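Long-range contacts in MrsD protein (Bacillus sp., PDB 1P3Y), which uses a bound flavin to catalyse the oxidative decarboxylation of the C-terminal cysteine of the lantibiotic mersacidin to an aminoenethiol: residues S4-K9 and A179-F184; I38-T43 and D60-E65; I119-M124 and I147-V152. All blocks are in the same frame, centred on the assembly; numbering follows the deposited sequence.

Contact 1 (S4-K9 and A179-F184)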
loop_
_atom_site.group_PDB
_atom_site.type_symbol
_atom_site.label_atom_id
_atom_site.label_comp_id
_atom_site.label_asym_id
_atom_site.label_seq_id
_atom_site.Cartn_x
_atom_site.Cartn_y
_atom_site.Cartn_z
ATOM N N SER A 4 -3.383 -42.360 -30.398
ATOM C CA SER A 4 -3.844 -41.318 -31.314
ATOM C C SER A 4 -5.256 -40.849 -30.956
ATOM O O SER A 4 -5.786 -39.903 -31.547
ATOM C CB SER A 4 -3.814 -41.842 -32.756
ATOM O OG SER A 4 -4.505 -43.082 -32.868
ATOM N N ILE A 5 -5.860 -41.526 -29.987
ATOM C CA ILE A 5 -7.203 -41.186 -29.539
ATOM C C ILE A 5 -7.187 -39.879 -28.733
ATOM O O ILE A 5 -8.174 -39.138 -28.693
ATOM C CB ILE A 5 -7.789 -42.336 -28.662
ATOM C CG1 ILE A 5 -9.153 -41.935 -28.089
ATOM C CG2 ILE A 5 -6.821 -42.686 -27.540
ATOM C CD1 ILE A 5 -10.229 -41.712 -29.148
ATOM N N LEU A 6 -6.051 -39.602 -28.104
ATOM C CA LEU A 6 -5.887 -38.411 -27.283
ATOM C C LEU A 6 -5.786 -37.121 -28.103
ATOM O O LEU A 6 -6.185 -36.055 -27.627
ATOM C CB LEU A 6 -4.646 -38.577 -26.388
ATOM C CG LEU A 6 -4.625 -39.858 -25.528
ATOM C CD1 LEU A 6 -3.290 -40.016 -24.813
ATOM C CD2 LEU A 6 -5.770 -39.825 -24.525
ATOM N N LYS A 7 -5.267 -37.221 -29.332
ATOM C CA LYS A 7 -5.093 -36.062 -30.214
ATOM C C LYS A 7 -6.323 -35.155 -30.255
ATOM O O LYS A 7 -6.232 -33.993 -30.627
ATOM N N ASP A 8 -7.472 -35.685 -29.864
ATOM C CA ASP A 8 -8.703 -34.903 -29.883
ATOM C C ASP A 8 -9.362 -34.766 -28.508
ATOM O O ASP A 8 -10.588 -34.647 -28.392
ATOM C CB ASP A 8 -9.686 -35.524 -30.888
ATOM C CG ASP A 8 -9.585 -37.048 -30.946
ATOM O OD1 ASP A 8 -9.990 -37.707 -29.957
ATOM O OD2 ASP A 8 -9.092 -37.579 -31.982
ATOM N N LYS A 9 -8.534 -34.779 -27.467
ATOM C CA LYS A 9 -9.013 -34.649 -26.095
ATOM C C LYS A 9 -8.402 -33.422 -25.397
ATOM O O LYS A 9 -7.286 -32.989 -25.713
ATOM C CB LYS A 9 -8.677 -35.919 -25.307
ATOM C CG LYS A 9 -9.322 -37.177 -25.845
ATOM C CD LYS A 9 -10.831 -37.102 -25.709
ATOM C CE LYS A 9 -11.533 -38.286 -26.367
ATOM N NZ LYS A 9 -12.978 -38.259 -26.003
ATOM N N ALA A 179 0.961 -43.676 -19.188
ATOM C CA ALA A 179 0.096 -43.854 -18.030
ATOM C C ALA A 179 -1.214 -43.091 -18.249
ATOM O O ALA A 179 -2.288 -43.572 -17.879
ATOM C CB ALA A 179 0.799 -43.374 -16.780
ATOM N N ILE A 180 -1.137 -41.914 -18.867
ATOM C CA ILE A 180 -2.348 -41.146 -19.125
ATOM C C ILE A 180 -3.240 -41.931 -20.093
ATOM O O ILE A 180 -4.446 -42.085 -19.857
ATOM C CB ILE A 180 -2.048 -39.759 -19.775
ATOM C CG1 ILE A 180 -1.053 -38.963 -18.930
ATOM C CG2 ILE A 180 -3.351 -38.965 -19.934
ATOM C CD1 ILE A 180 -1.540 -38.669 -17.562
ATOM N N GLU A 181 -2.640 -42.427 -21.179
ATOM C CA GLU A 181 -3.377 -43.180 -22.198
ATOM C C GLU A 181 -4.036 -44.432 -21.631
ATOM O O GLU A 181 -5.207 -44.716 -21.909
ATOM C CB GLU A 181 -2.455 -43.565 -23.358
ATOM C CG GLU A 181 -3.205 -44.156 -24.558
ATOM C CD GLU A 181 -3.009 -45.662 -24.711
ATOM O OE1 GLU A 181 -3.750 -46.289 -25.516
ATOM O OE2 GLU A 181 -2.108 -46.209 -24.030
ATOM N N LYS A 182 -3.289 -45.177 -20.829
ATOM C CA LYS A 182 -3.832 -46.382 -20.223
ATOM C C LYS A 182 -5.038 -46.055 -19.335
ATOM O O LYS A 182 -6.074 -46.718 -19.408
ATOM C CB LYS A 182 -2.740 -47.081 -19.407
ATOM C CG LYS A 182 -3.181 -48.340 -18.700
ATOM C CD LYS A 182 -1.971 -49.041 -18.095
ATOM C CE LYS A 182 -2.364 -50.340 -17.391
ATOM N NZ LYS A 182 -3.461 -50.136 -16.388
ATOM N N GLY A 183 -4.899 -45.020 -18.506
ATOM C CA GLY A 183 -5.975 -44.621 -17.612
ATOM C C GLY A 183 -7.251 -44.204 -18.324
ATOM O O GLY A 183 -8.364 -44.436 -17.828
ATOM N N PHE A 184 -7.092 -43.579 -19.486
ATOM C CA PHE A 184 -8.230 -43.132 -20.275
ATOM C C PHE A 184 -9.012 -44.335 -20.847
ATOM O O PHE A 184 -9.223 -44.427 -22.047
ATOM C CB PHE A 184 -7.741 -42.211 -21.407
ATOM C CG PHE A 184 -8.842 -41.692 -22.283
ATOM C CD1 PHE A 184 -9.887 -40.944 -21.741
ATOM C CD2 PHE A 184 -8.867 -41.996 -23.644
ATOM C CE1 PHE A 184 -10.951 -40.506 -22.542
ATOM C CE2 PHE A 184 -9.924 -41.568 -24.458
ATOM C CZ PHE A 184 -10.970 -40.821 -23.906
#
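Glu181, near the end of helix 173-183, meets Leu6 through carbon rather than charge: its CB lies 3.9 Å from Leu6 CD1. The two side chains cross at about a right angle, and their CA atoms are 7.4 Å apart. CG of Glu181 is anti to the backbone N (chi1 -171°); its carboxylate leads away from the leucine, and OE1 makes a long, weak ion pair with Lys185 NZ. One turn on, Phe184 is the first residue to leave the helical conformation, and its ring gathers three side chains of 4-9. Leu6 runs past it in the opposite direction and brings CD2 to 3.9 Å from Phe184 CD2. Ile5 comes to the rim, near the ring plane, with CG1 3.7 Å from Phe184 CE2. The Lys9 and Phe184 side chains cross at about a right angle, and Lys9 CE packs 3.6 Å from Phe184 CZ. Beneath the contact, Leu6 and Phe184 both rest on Ile84 of strand 84-90, which ties the N-terminal lead-in of strand 10-15 and the C-terminal helix to the same part of the sheet. Carbon meets carbon at each of these approaches, the lysine included, which implies that the N- and C-terminal parts of the modelled chain meet here by modest apolar packing, without directional bonds between the two segments.

Contact 2 (I38-T43 and D60-E65). With FAD (flavin-adenine dinucleotide), chain B.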
loop_
_atom_site.group_PDB
_atom_site.type_symbol
_atom_site.label_atom_id
_atom_site.label_comp_id
_atom_site.label_asym_id
_atom_site.label_seq_id
_atom_site.Cartn_x
_atom_site.Cartn_y
_atom_site.Cartn_z
ATOM N N ILE A 38 -4.076 -28.287 -24.090
ATOM C CA ILE A 38 -3.614 -28.486 -22.719
ATOM C C ILE A 38 -3.645 -27.197 -21.897
ATOM O O ILE A 38 -3.083 -26.163 -22.292
ATOM C CB ILE A 38 -2.162 -28.964 -22.665
ATOM C CG1 ILE A 38 -1.954 -30.181 -23.569
ATOM C CG2 ILE A 38 -1.786 -29.265 -21.214
ATOM C CD1 ILE A 38 -0.504 -30.692 -23.568
ATOM N N ARG A 39 -4.291 -27.265 -20.742
ATOM C CA ARG A 39 -4.356 -26.120 -19.844
ATOM C C ARG A 39 -3.840 -26.536 -18.473
ATOM O O ARG A 39 -3.739 -27.728 -18.166
ATOM C CB ARG A 39 -5.788 -25.601 -19.722
ATOM C CG ARG A 39 -6.243 -24.849 -20.934
ATOM C CD ARG A 39 -7.693 -24.436 -20.828
ATOM N NE ARG A 39 -8.147 -23.819 -22.071
ATOM C CZ ARG A 39 -9.409 -23.499 -22.337
ATOM N NH1 ARG A 39 -10.376 -23.729 -21.452
ATOM N NH2 ARG A 39 -9.709 -22.960 -23.505
ATOM N N VAL A 40 -3.532 -25.552 -17.641
ATOM C CA VAL A 40 -3.030 -25.838 -16.314
ATOM C C VAL A 40 -3.811 -25.109 -15.219
ATOM O O VAL A 40 -4.352 -24.028 -15.435
ATOM C CB VAL A 40 -1.545 -25.444 -16.234
ATOM C CG1 VAL A 40 -1.043 -25.485 -14.796
ATOM C CG2 VAL A 40 -0.735 -26.376 -17.118
ATOM N N VAL A 41 -3.876 -25.740 -14.051
ATOM C CA VAL A 41 -4.497 -25.172 -12.862
ATOM C C VAL A 41 -3.423 -25.414 -11.770
ATOM O O VAL A 41 -2.934 -26.542 -11.589
ATOM C CB VAL A 41 -5.855 -25.877 -12.512
ATOM C CG1 VAL A 41 -5.644 -27.390 -12.260
ATOM C CG2 VAL A 41 -6.497 -25.199 -11.286
ATOM N N MET A 42 -3.038 -24.357 -11.060
ATOM C CA MET A 42 -1.988 -24.450 -10.034
ATOM C C MET A 42 -2.433 -24.147 -8.607
ATOM O O MET A 42 -3.454 -23.519 -8.377
ATOM C CB MET A 42 -0.852 -23.478 -10.378
ATOM C CG MET A 42 -0.457 -23.434 -11.872
ATOM S SD MET A 42 0.959 -22.314 -12.214
ATOM C CE MET A 42 2.261 -23.006 -11.103
ATOM N N THR A 43 -1.649 -24.605 -7.642
ATOM C CA THR A 43 -1.913 -24.306 -6.241
ATOM C C THR A 43 -0.963 -23.133 -5.942
ATOM O O THR A 43 0.015 -22.878 -6.677
ATOM C CB THR A 43 -1.512 -25.468 -5.279
ATOM O OG1 THR A 43 -0.091 -25.679 -5.340
ATOM C CG2 THR A 43 -2.207 -26.748 -5.644
ATOM N N ASP A 60 -1.651 -23.767 -23.097
ATOM C CA ASP A 60 -2.653 -22.840 -23.614
ATOM C C ASP A 60 -3.254 -21.847 -22.632
ATOM O O ASP A 60 -3.666 -20.750 -23.025
ATOM C CB ASP A 60 -3.772 -23.632 -24.291
ATOM C CG ASP A 60 -3.246 -24.539 -25.392
ATOM O OD1 ASP A 60 -3.522 -25.761 -25.350
ATOM O OD2 ASP A 60 -2.540 -24.031 -26.294
ATOM N N HIS A 61 -3.319 -22.216 -21.360
ATOM C CA HIS A 61 -3.884 -21.313 -20.374
ATOM C C HIS A 61 -3.581 -21.840 -18.997
ATOM O O HIS A 61 -3.532 -23.045 -18.792
ATOM C CB HIS A 61 -5.395 -21.200 -20.550
ATOM C CG HIS A 61 -6.023 -20.164 -19.673
ATOM N ND1 HIS A 61 -5.898 -18.810 -19.914
ATOM C CD2 HIS A 61 -6.742 -20.281 -18.531
ATOM C CE1 HIS A 61 -6.514 -18.139 -18.955
ATOM N NE2 HIS A 61 -7.034 -19.008 -18.103
ATOM N N VAL A 62 -3.397 -20.929 -18.053
ATOM C CA VAL A 62 -3.085 -21.294 -16.679
ATOM C C VAL A 62 -4.114 -20.712 -15.718
ATOM O O VAL A 62 -4.270 -19.495 -15.629
ATOM C CB VAL A 62 -1.685 -20.753 -16.275
ATOM C CG1 VAL A 62 -1.335 -21.180 -14.847
ATOM C CG2 VAL A 62 -0.645 -21.218 -17.278
ATOM N N TYR A 63 -4.818 -21.571 -14.996
ATOM C CA TYR A 63 -5.804 -21.096 -14.027
ATOM C C TYR A 63 -5.122 -20.986 -12.673
ATOM O O TYR A 63 -4.619 -21.963 -12.114
ATOM C CB TYR A 63 -6.982 -22.053 -13.908
ATOM C CG TYR A 63 -7.777 -22.214 -15.174
ATOM C CD1 TYR A 63 -7.632 -23.347 -15.977
ATOM C CD2 TYR A 63 -8.699 -21.247 -15.562
ATOM C CE1 TYR A 63 -8.392 -23.513 -17.134
ATOM C CE2 TYR A 63 -9.457 -21.402 -16.712
ATOM C CZ TYR A 63 -9.297 -22.538 -17.494
ATOM O OH TYR A 63 -10.030 -22.670 -18.647
ATOM N N SER A 64 -5.116 -19.778 -12.139
ATOM C CA SER A 64 -4.492 -19.533 -10.856
ATOM C C SER A 64 -5.513 -19.563 -9.712
ATOM O O SER A 64 -6.705 -19.305 -9.913
ATOM C CB SER A 64 -3.774 -18.187 -10.916
ATOM O OG SER A 64 -3.229 -17.846 -9.665
ATOM N N GLU A 65 -5.032 -19.897 -8.516
ATOM C CA GLU A 65 -5.860 -19.960 -7.308
ATOM C C GLU A 65 -6.374 -18.557 -7.010
ATOM O O GLU A 65 -7.462 -18.391 -6.453
ATOM C CB GLU A 65 -5.013 -20.481 -6.128
ATOM C CG GLU A 65 -5.743 -20.666 -4.796
ATOM C CD GLU A 65 -6.845 -21.702 -4.855
ATOM O OE1 GLU A 65 -6.583 -22.828 -5.312
ATOM O OE2 GLU A 65 -7.978 -21.400 -4.438
HETATM P PA FAD B . -1.363 -25.177 -1.232
HETATM O O1A FAD B . -0.268 -24.482 -2.034
HETATM O O2A FAD B . -2.806 -24.832 -1.544
HETATM O O5B FAD B . -1.166 -24.935 0.379
HETATM C C5B FAD B . 0.076 -24.476 0.990
HETATM C C4B FAD B . 0.067 -22.973 1.245
HETATM O O4B FAD B . -0.910 -22.348 0.419
HETATM C C3B FAD B . -0.305 -22.565 2.681
HETATM O O3B FAD B . 0.845 -21.894 3.186
HETATM C C2B FAD B . -1.526 -21.724 2.506
HETATM O O2B FAD B . -1.801 -20.684 3.401
HETATM C C1B FAD B . -1.410 -21.213 1.072
HETATM N N9A FAD B . -2.646 -20.826 0.317
HETATM C C8A FAD B . -3.737 -21.631 -0.229
HETATM N N7A FAD B . -4.673 -20.938 -0.840
HETATM C C5A FAD B . -4.238 -19.578 -0.734
HETATM C C6A FAD B . -4.785 -18.306 -1.167
HETATM N N6A FAD B . -5.935 -18.211 -1.854
HETATM N N1A FAD B . -4.064 -17.115 -0.848
HETATM C C2A FAD B . -2.889 -17.154 -0.149
HETATM N N3A FAD B . -2.268 -18.355 0.306
HETATM C C4A FAD B . -3.082 -19.522 -0.057
HETATM N N1 FAD B . 4.944 -31.484 -0.280
HETATM C C2 FAD B . 4.803 -32.708 -0.922
HETATM O O2 FAD B . 3.904 -33.515 -0.565
HETATM N N3 FAD B . 5.674 -33.033 -1.975
HETATM C C4 FAD B . 6.741 -32.190 -2.469
HETATM O O4 FAD B . 7.491 -32.593 -3.439
HETATM C C4X FAD B . 6.845 -30.964 -1.816
HETATM N N5 FAD B . 7.874 -30.077 -2.291
HETATM C C5X FAD B . 7.984 -28.798 -1.660
HETATM C C6 FAD B . 8.987 -27.875 -2.091
HETATM C C7 FAD B . 9.162 -26.554 -1.505
HETATM C C7M FAD B . 10.280 -25.629 -2.067
HETATM C C8 FAD B . 8.253 -26.159 -0.406
HETATM C C8M FAD B . 8.311 -24.816 0.293
HETATM C C9 FAD B . 7.253 -27.030 0.055
HETATM C C9A FAD B . 7.079 -28.352 -0.529
HETATM N N10 FAD B . 6.055 -29.377 -0.122
HETATM C C10 FAD B . 5.943 -30.631 -0.742
HETATM C "C1'" FAD B . 5.170 -29.015 0.945
HETATM C "C2'" FAD B . 3.800 -28.572 0.579
HETATM O "O2'" FAD B . 3.933 -27.348 -0.276
HETATM C "C3'" FAD B . 3.013 -28.206 1.782
HETATM O "O3'" FAD B . 2.509 -29.367 2.477
HETATM C "C4'" FAD B . 1.790 -27.289 1.494
HETATM O "O4'" FAD B . 1.165 -26.967 2.783
HETATM C "C5'" FAD B . 0.728 -27.894 0.610
HETATM O "O5'" FAD B . 1.028 -27.664 -0.776
HETATM P P FAD B . -0.076 -27.763 -1.898
HETATM O O1P FAD B . 0.607 -27.466 -3.163
HETATM O O2P FAD B . -0.749 -29.107 -1.792
HETATM O O3P FAD B . -1.226 -26.728 -1.430
HETATM O O HOH W 1 -5.143 -24.488 -6.594
#
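Ile38 to Met42 and His61 to Tyr63 run side by side as parallel strands, their short axes 4.4 Å apart at closest and 23° from one another. This is the outer pair at one side of a Rossmann-like sheet, linked by a beta-alpha-beta crossover in which helices 44-49 and 52-55 carry the chain from strand 37-42 to strand 61-63. Val40 sits at the middle of the ladder: its N donates to His61 O and its O accepts from Tyr63 N, after which Met42 N reaches Tyr63 O. At the start, Asp60 grips Ile38 twice, its N giving a bond to Ile38 O while its carboxylate OD1 accepts from Ile38 N at 2.9 Å. On the face of Arg39, His61 and Tyr63, the extended arginine lays CG against His61 CB (3.8 Å) and CD near Tyr63 CE1 (3.9 Å). Its guanidinium, 71° from the tyrosine plane, has a salt bridge to Glu37 and a cation-pi contact with Trp81. His61 puts CD2 over the centre of the Tyr63 ring. The face of Val40 and Val62 is apolar, and Met42 brings SD to 3.7 Å from Val62 CG1. Beyond the strands, one water donates to both Met42 O (2.6 Å) and Glu65 OE1, an oxygen that also accepts from Leu106 N. Glu65 OE2 is hydrogen-bonded to O3B of another FAD molecule. Thr43 sits at the N-cap of helix 44-49. Its hydroxyl, held between the backbone N and the carbonyl carbon (chi1 64°), accepts a weak bond from Ala46 N and donates from OG1 to FAD O1P at 2.9 Å.

Contact 3 (I119-M124 and I147-V152). With FAD (flavin-adenine dinucleotide), chain B.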
loop_
_atom_site.group_PDB
_atom_site.type_symbol
_atom_site.label_atom_id
_atom_site.label_comp_id
_atom_site.label_asym_id
_atom_site.label_seq_id
_atom_site.Cartn_x
_atom_site.Cartn_y
_atom_site.Cartn_z
ATOM N N ILE A 119 -6.245 -38.795 -12.516
ATOM C CA ILE A 119 -5.021 -39.571 -12.400
ATOM C C ILE A 119 -3.993 -38.703 -11.666
ATOM O O ILE A 119 -3.733 -37.572 -12.078
ATOM C CB ILE A 119 -4.465 -40.006 -13.789
ATOM C CG1 ILE A 119 -3.008 -40.447 -13.643
ATOM C CG2 ILE A 119 -4.555 -38.871 -14.774
ATOM C CD1 ILE A 119 -2.386 -40.940 -14.917
ATOM N N PHE A 120 -3.423 -39.246 -10.585
ATOM C CA PHE A 120 -2.430 -38.552 -9.767
ATOM C C PHE A 120 -1.005 -39.037 -9.968
ATOM O O PHE A 120 -0.766 -40.233 -10.106
ATOM C CB PHE A 120 -2.733 -38.736 -8.280
ATOM C CG PHE A 120 -4.027 -38.153 -7.846
ATOM C CD1 PHE A 120 -5.228 -38.799 -8.134
ATOM C CD2 PHE A 120 -4.050 -36.946 -7.131
ATOM C CE1 PHE A 120 -6.445 -38.257 -7.713
ATOM C CE2 PHE A 120 -5.247 -36.387 -6.702
ATOM C CZ PHE A 120 -6.454 -37.041 -6.991
ATOM N N PHE A 121 -0.057 -38.108 -9.951
ATOM C CA PHE A 121 1.355 -38.452 -10.066
ATOM C C PHE A 121 2.063 -37.923 -8.821
ATOM O O PHE A 121 2.732 -36.900 -8.870
ATOM C CB PHE A 121 1.991 -37.821 -11.306
ATOM C CG PHE A 121 1.614 -38.489 -12.594
ATOM C CD1 PHE A 121 0.378 -38.241 -13.193
ATOM C CD2 PHE A 121 2.519 -39.343 -13.231
ATOM C CE1 PHE A 121 0.047 -38.825 -14.417
ATOM C CE2 PHE A 121 2.205 -39.933 -14.454
ATOM C CZ PHE A 121 0.964 -39.673 -15.055
ATOM N N PRO A 122 1.923 -38.621 -7.684
ATOM C CA PRO A 122 2.557 -38.197 -6.434
ATOM C C PRO A 122 4.057 -37.974 -6.530
ATOM O O PRO A 122 4.750 -38.605 -7.328
ATOM C CB PRO A 122 2.211 -39.328 -5.466
ATOM C CG PRO A 122 0.898 -39.793 -5.957
ATOM C CD PRO A 122 1.084 -39.812 -7.460
ATOM N N ASN A 123 4.548 -37.087 -5.675
ATOM C CA ASN A 123 5.955 -36.736 -5.610
ATOM C C ASN A 123 6.173 -36.066 -4.257
ATOM O O ASN A 123 5.526 -35.081 -3.926
ATOM C CB ASN A 123 6.306 -35.784 -6.760
ATOM C CG ASN A 123 7.722 -35.291 -6.687
ATOM O OD1 ASN A 123 8.020 -34.353 -5.955
ATOM N ND2 ASN A 123 8.616 -35.927 -7.432
ATOM N N MET A 124 7.075 -36.618 -3.463
ATOM C CA MET A 124 7.339 -36.075 -2.145
ATOM C C MET A 124 8.606 -36.689 -1.594
ATOM O O MET A 124 9.213 -37.577 -2.201
ATOM C CB MET A 124 6.178 -36.391 -1.201
ATOM C CG MET A 124 5.962 -37.895 -0.952
ATOM S SD MET A 124 4.316 -38.223 -0.292
ATOM C CE MET A 124 3.352 -38.256 -1.800
ATOM N N ILE A 147 -6.773 -42.976 -10.211
ATOM C CA ILE A 147 -5.535 -43.665 -10.554
ATOM C C ILE A 147 -4.373 -42.925 -9.899
ATOM O O ILE A 147 -4.353 -41.683 -9.880
ATOM C CB ILE A 147 -5.313 -43.662 -12.080
ATOM C CG1 ILE A 147 -6.437 -44.441 -12.751
ATOM C CG2 ILE A 147 -3.917 -44.228 -12.429
ATOM C CD1 ILE A 147 -6.417 -44.306 -14.245
ATOM N N VAL A 148 -3.403 -43.683 -9.384
ATOM C CA VAL A 148 -2.242 -43.091 -8.723
ATOM C C VAL A 148 -0.903 -43.648 -9.231
ATOM O O VAL A 148 -0.407 -44.665 -8.747
ATOM C CB VAL A 148 -2.346 -43.284 -7.199
ATOM C CG1 VAL A 148 -1.162 -42.667 -6.510
ATOM C CG2 VAL A 148 -3.623 -42.671 -6.701
ATOM N N ILE A 149 -0.324 -42.978 -10.218
ATOM C CA ILE A 149 0.950 -43.405 -10.775
ATOM C C ILE A 149 2.017 -43.234 -9.703
ATOM O O ILE A 149 2.295 -42.127 -9.248
ATOM C CB ILE A 149 1.314 -42.570 -12.012
ATOM C CG1 ILE A 149 0.190 -42.669 -13.057
ATOM C CG2 ILE A 149 2.655 -42.997 -12.558
ATOM C CD1 ILE A 149 -0.388 -44.065 -13.257
ATOM N N GLU A 150 2.607 -44.344 -9.284
ATOM C CA GLU A 150 3.624 -44.301 -8.249
ATOM C C GLU A 150 4.895 -43.637 -8.750
ATOM O O GLU A 150 5.176 -43.610 -9.943
ATOM C CB GLU A 150 3.931 -45.732 -7.767
ATOM C CG GLU A 150 2.689 -46.531 -7.333
ATOM C CD GLU A 150 2.750 -47.022 -5.886
ATOM O OE1 GLU A 150 1.660 -47.276 -5.293
ATOM O OE2 GLU A 150 3.886 -47.160 -5.358
ATOM N N PRO A 151 5.663 -43.039 -7.842
ATOM C CA PRO A 151 6.912 -42.404 -8.276
ATOM C C PRO A 151 8.008 -43.487 -8.332
ATOM O O PRO A 151 7.868 -44.567 -7.741
ATOM C CB PRO A 151 7.162 -41.357 -7.186
ATOM C CG PRO A 151 6.570 -42.009 -5.959
ATOM C CD PRO A 151 5.273 -42.585 -6.497
ATOM N N VAL A 152 9.093 -43.203 -9.039
ATOM C CA VAL A 152 10.182 -44.161 -9.163
ATOM C C VAL A 152 11.449 -43.679 -8.467
ATOM O O VAL A 152 11.723 -42.487 -8.412
ATOM C CB VAL A 152 10.498 -44.438 -10.653
ATOM C CG1 VAL A 152 9.360 -45.205 -11.279
ATOM C CG2 VAL A 152 10.697 -43.134 -11.406
HETATM P PA FAD B . -1.363 -25.177 -1.232
HETATM O O1A FAD B . -0.268 -24.482 -2.034
HETATM O O2A FAD B . -2.806 -24.832 -1.544
HETATM O O5B FAD B . -1.166 -24.935 0.379
HETATM C C5B FAD B . 0.076 -24.476 0.990
HETATM C C4B FAD B . 0.067 -22.973 1.245
HETATM O O4B FAD B . -0.910 -22.348 0.419
HETATM C C3B FAD B . -0.305 -22.565 2.681
HETATM O O3B FAD B . 0.845 -21.894 3.186
HETATM C C2B FAD B . -1.526 -21.724 2.506
HETATM O O2B FAD B . -1.801 -20.684 3.401
HETATM C C1B FAD B . -1.410 -21.213 1.072
HETATM N N9A FAD B . -2.646 -20.826 0.317
HETATM C C8A FAD B . -3.737 -21.631 -0.229
HETATM N N7A FAD B . -4.673 -20.938 -0.840
HETATM C C5A FAD B . -4.238 -19.578 -0.734
HETATM C C6A FAD B . -4.785 -18.306 -1.167
HETATM N N6A FAD B . -5.935 -18.211 -1.854
HETATM N N1A FAD B . -4.064 -17.115 -0.848
HETATM C C2A FAD B . -2.889 -17.154 -0.149
HETATM N N3A FAD B . -2.268 -18.355 0.306
HETATM C C4A FAD B . -3.082 -19.522 -0.057
HETATM N N1 FAD B . 4.944 -31.484 -0.280
HETATM C C2 FAD B . 4.803 -32.708 -0.922
HETATM O O2 FAD B . 3.904 -33.515 -0.565
HETATM N N3 FAD B . 5.674 -33.033 -1.975
HETATM C C4 FAD B . 6.741 -32.190 -2.469
HETATM O O4 FAD B . 7.491 -32.593 -3.439
HETATM C C4X FAD B . 6.845 -30.964 -1.816
HETATM N N5 FAD B . 7.874 -30.077 -2.291
HETATM C C5X FAD B . 7.984 -28.798 -1.660
HETATM C C6 FAD B . 8.987 -27.875 -2.091
HETATM C C7 FAD B . 9.162 -26.554 -1.505
HETATM C C7M FAD B . 10.280 -25.629 -2.067
HETATM C C8 FAD B . 8.253 -26.159 -0.406
HETATM C C8M FAD B . 8.311 -24.816 0.293
HETATM C C9 FAD B . 7.253 -27.030 0.055
HETATM C C9A FAD B . 7.079 -28.352 -0.529
HETATM N N10 FAD B . 6.055 -29.377 -0.122
HETATM C C10 FAD B . 5.943 -30.631 -0.742
HETATM C "C1'" FAD B . 5.170 -29.015 0.945
HETATM C "C2'" FAD B . 3.800 -28.572 0.579
HETATM O "O2'" FAD B . 3.933 -27.348 -0.276
HETATM C "C3'" FAD B . 3.013 -28.206 1.782
HETATM O "O3'" FAD B . 2.509 -29.367 2.477
HETATM C "C4'" FAD B . 1.790 -27.289 1.494
HETATM O "O4'" FAD B . 1.165 -26.967 2.783
HETATM C "C5'" FAD B . 0.728 -27.894 0.610
HETATM O "O5'" FAD B . 1.028 -27.664 -0.776
HETATM P P FAD B . -0.076 -27.763 -1.898
HETATM O O1P FAD B . 0.607 -27.466 -3.163
HETATM O O2P FAD B . -0.749 -29.107 -1.792
HETATM O O3P FAD B . -1.226 -26.728 -1.430
#
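Phe120 holds both backbone bonds of this short parallel ladder: its N donates to Ile147 O (2.7 Å), and its O accepts from Ile149 N (2.8 Å). The next N-H of the pattern would fall at Pro122, which has none; its CD lies against Ile149 O instead, while CG packs 3.6 Å from Val148 CG1. The sheet pairing therefore gives way to side-chain packing, much of it around Ile149. From the start of this side chain, CB stands over one face of the Phe121 ring, 3.7 Å from CD2. The branch CG2 lies off the same side of the ring, outside its rim, 3.6 Å from Phe121 CE2. CG1, anti to the carbonyl carbon (chi1 -57°), makes a CH-pi contact, 3.8 Å from the Phe121 ring centroid and 19° off the ring normal. The same atom also touches Ile119 CD1 at 3.6 Å, and the tip CD1 stays alongside that methyl. Isoleucine and phenylalanine point the same way; helix 173-183 packs on Ile149 through Ala179 and on Phe121 through Ala176 and Ile180. Past Pro122 the chain turns to the cofactor: Asn123 O receives the N3 hydrogen of the flavin at 2.8 Å. A backbone carbonyl thus recognises the pyrimidine edge of the ring system. A parallel strand whose C-terminal end opens directly onto the flavin is characteristic of the Rossmann-like fold and, here, of the FAD pocket of this HFCD-family enzyme.

Contacts 2 and 3 each pair an outermost strand with its neighbour, at opposite edges of one parallel sheet, their own centres 19 Å apart. They do not touch, yet both reach the same FAD, contact 2 at a phosphate and contact 3 at the flavin ring. Contact 2 lies nearer the active site, the side chains of Val41 and His75 being about 8 Å apart. Contact 1 is away from cofactor and active site, its centre 17 Å from that of contact 3, but helix 173-183 joins the two: Ile180 CD1 packs 3.5 Å from Phe121 CE1, and Ala179 CB 3.8 Å from Ile149 CD1. Contacts 1 and 2 stay about 6 Å apart at their nearest atoms.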